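Telomerase reverse transcriptase (Candida tropicalis MYA-3404, PDB 6ZD1) probably extends chromosome ends, acting as a reverse transcriptase that copies a template within its RNA partner into telomeric DNA repeats. Local coordinates at residues Ser482-Phe487 with Ser523-Lys528. Numbering follows the deposited sequence.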
loop_
_atom_site.group_PDB
_atom_site.type_symbol
_atom_site.label_atom_id
_atom_site.label_comp_id
_atom_site.label_asym_id
_atom_site.label_seq_id
_atom_site.Cartn_x
_atom_site.Cartn_y
_atom_site.Cartn_z
ATOM N N SER A 482 11.700 25.339 5.547
ATOM C CA SER A 482 12.071 26.526 4.783
ATOM C C SER A 482 12.239 27.750 5.674
ATOM O O SER A 482 13.090 28.601 5.397
ATOM C CB SER A 482 11.022 26.797 3.705
ATOM O OG SER A 482 11.292 28.003 3.011
ATOM N N LYS A 483 11.453 27.855 6.745
ATOM C CA LYS A 483 11.518 29.019 7.620
ATOM C C LYS A 483 12.514 28.844 8.752
ATOM O O LYS A 483 13.050 29.836 9.260
ATOM C CB LYS A 483 10.140 29.320 8.220
ATOM C CG LYS A 483 9.042 29.610 7.206
ATOM C CD LYS A 483 7.767 30.095 7.894
ATOM C CE LYS A 483 7.255 29.083 8.911
ATOM N NZ LYS A 483 6.003 29.538 9.584
ATOM N N GLU A 484 12.778 27.605 9.158
ATOM C CA GLU A 484 13.588 27.345 10.337
ATOM C C GLU A 484 15.068 27.153 10.029
ATOM O O GLU A 484 15.905 27.451 10.886
ATOM C CB GLU A 484 13.037 26.120 11.076
ATOM C CG GLU A 484 11.711 26.361 11.792
ATOM C CD GLU A 484 11.832 27.333 12.954
ATOM O OE1 GLU A 484 12.944 27.468 13.510
ATOM O OE2 GLU A 484 10.814 27.963 13.313
ATOM N N PHE A 485 15.421 26.746 8.814
ATOM C CA PHE A 485 16.795 26.401 8.463
ATOM C C PHE A 485 17.373 27.396 7.464
ATOM O O PHE A 485 18.073 27.020 6.521
ATOM C CB PHE A 485 16.879 24.986 7.897
ATOM C CG PHE A 485 16.683 23.908 8.922
ATOM C CD1 PHE A 485 17.742 23.475 9.702
ATOM C CD2 PHE A 485 15.443 23.320 9.099
ATOM C CE1 PHE A 485 17.565 22.479 10.646
ATOM C CE2 PHE A 485 15.258 22.324 10.038
ATOM C CZ PHE A 485 16.321 21.902 10.813
ATOM N N LYS A 486 17.070 28.682 7.671
ATOM C CA LYS A 486 17.463 29.718 6.720
ATOM C C LYS A 486 18.966 29.731 6.473
ATOM O O LYS A 486 19.405 29.997 5.348
ATOM C CB LYS A 486 17.004 31.088 7.220
ATOM C CG LYS A 486 15.495 31.245 7.301
ATOM C CD LYS A 486 15.105 32.583 7.918
ATOM C CE LYS A 486 13.590 32.735 7.983
ATOM N NZ LYS A 486 13.181 33.987 8.674
ATOM N N PHE A 487 19.771 29.411 7.484
ATOM C CA PHE A 487 21.217 29.488 7.319
ATOM C C PHE A 487 21.748 28.229 6.651
ATOM O O PHE A 487 22.687 27.600 7.149
ATOM C CB PHE A 487 21.895 29.677 8.681
ATOM C CG PHE A 487 21.390 28.725 9.746
ATOM C CD1 PHE A 487 21.973 27.479 9.927
ATOM C CD2 PHE A 487 20.332 29.085 10.567
ATOM C CE1 PHE A 487 21.505 26.609 10.892
ATOM C CE2 PHE A 487 19.865 28.217 11.539
ATOM C CZ PHE A 487 20.454 26.978 11.701
ATOM N N SER A 523 16.866 22.203 20.646
ATOM C CA SER A 523 16.031 23.207 21.289
ATOM C C SER A 523 14.569 22.781 21.170
ATOM O O SER A 523 14.253 21.682 20.707
ATOM C CB SER A 523 16.281 24.578 20.666
ATOM O OG SER A 523 15.926 24.582 19.290
ATOM N N ASN A 524 13.650 23.653 21.579
ATOM C CA ASN A 524 12.226 23.385 21.448
ATOM C C ASN A 524 11.609 24.177 20.305
ATOM O O ASN A 524 10.382 24.297 20.227
ATOM C CB ASN A 524 11.503 23.690 22.760
ATOM C CG ASN A 524 11.667 25.133 23.193
ATOM O OD1 ASN A 524 12.589 25.825 22.760
ATOM N ND2 ASN A 524 10.774 25.593 24.064
ATOM N N GLU A 525 12.440 24.697 19.400
ATOM C CA GLU A 525 11.945 25.601 18.374
ATOM C C GLU A 525 11.153 24.878 17.302
ATOM O O GLU A 525 10.422 25.527 16.549
ATOM C CB GLU A 525 13.106 26.354 17.726
ATOM C CG GLU A 525 13.698 27.446 18.583
ATOM C CD GLU A 525 14.811 28.186 17.876
ATOM O OE1 GLU A 525 15.473 27.575 17.009
ATOM O OE2 GLU A 525 15.016 29.378 18.178
ATOM N N LEU A 526 11.283 23.563 17.208
ATOM C CA LEU A 526 10.490 22.812 16.251
ATOM C C LEU A 526 9.194 22.281 16.847
ATOM O O LEU A 526 8.331 21.813 16.097
ATOM C CB LEU A 526 11.311 21.654 15.677
ATOM C CG LEU A 526 12.575 22.079 14.924
ATOM C CD1 LEU A 526 13.264 20.878 14.287
ATOM C CD2 LEU A 526 12.243 23.130 13.877
ATOM N N GLN A 527 9.019 22.375 18.166
ATOM C CA GLN A 527 7.788 21.896 18.778
ATOM C C GLN A 527 6.602 22.786 18.440
ATOM O O GLN A 527 5.458 22.337 18.551
ATOM C CB GLN A 527 7.959 21.797 20.293
ATOM C CG GLN A 527 9.204 21.033 20.710
ATOM C CD GLN A 527 9.362 20.940 22.213
ATOM O OE1 GLN A 527 8.471 21.328 22.967
ATOM N NE2 GLN A 527 10.503 20.427 22.658
ATOM N N LYS A 528 6.856 24.028 18.018
ATOM C CA LYS A 528 5.777 24.920 17.603
ATOM C C LYS A 528 4.950 24.297 16.488
ATOM O O LYS A 528 3.728 24.480 16.432
ATOM C CB LYS A 528 6.354 26.258 17.145
ATOM C CG LYS A 528 7.097 27.015 18.224
ATOM C CD LYS A 528 7.782 28.239 17.650
ATOM C CE LYS A 528 9.273 28.201 17.932
ATOM N NZ LYS A 528 9.993 29.325 17.278
#
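Glu484 and Leu526 make the close part of this contact, with the CG methylene of Glu484 lying 3.9 Å from the CD2 methyl of Leu526 and the two side chains passing each other in opposite directions. Leucine suits its buried place because its branched end fills space against carbon, while glutamate, at the end of helix 469-484, offers two methylenes to the methyl and reaches past it to polar partners. A bend at chi2 (-67°) turns the carboxylate of Glu484 from an extended course, and OE2 is hydrogen-bonded to the hydroxyl of Tyr529. Phe485, where the chain leaves helical geometry, lies near Leu526 without touching it; its flat ring suits a buried spot against Val517, in a cation-pi contact with Lys520.

The polar side is looser and more open to solvent, which suits the long charged chains of Glu525 and Lys528. Glu484 OE2 stands 4.3 Å from Lys528 NZ, beyond salt-bridge range, so the attraction is probably modest. Glu484 OE1 and Glu525 OE1 are also 4.3 Å apart; these like charges would repel, and Lys520, which both glutamates touch, may offset this. Glu525 and Leu526 are the central residues of a type I beta turn, closed by the bond from Gln527 N to Asn524 O (3.1 Å), and their side chains part, the glutamate to the partly exposed side and the leucine into the buried one.

The whole is peripheral packing in telomerase's reverse transcriptase domain: the C-terminal end of helix 469-484 meets the loop between helix 511-520 and strand 539-541, at the edge of the polymerase-type palm fold.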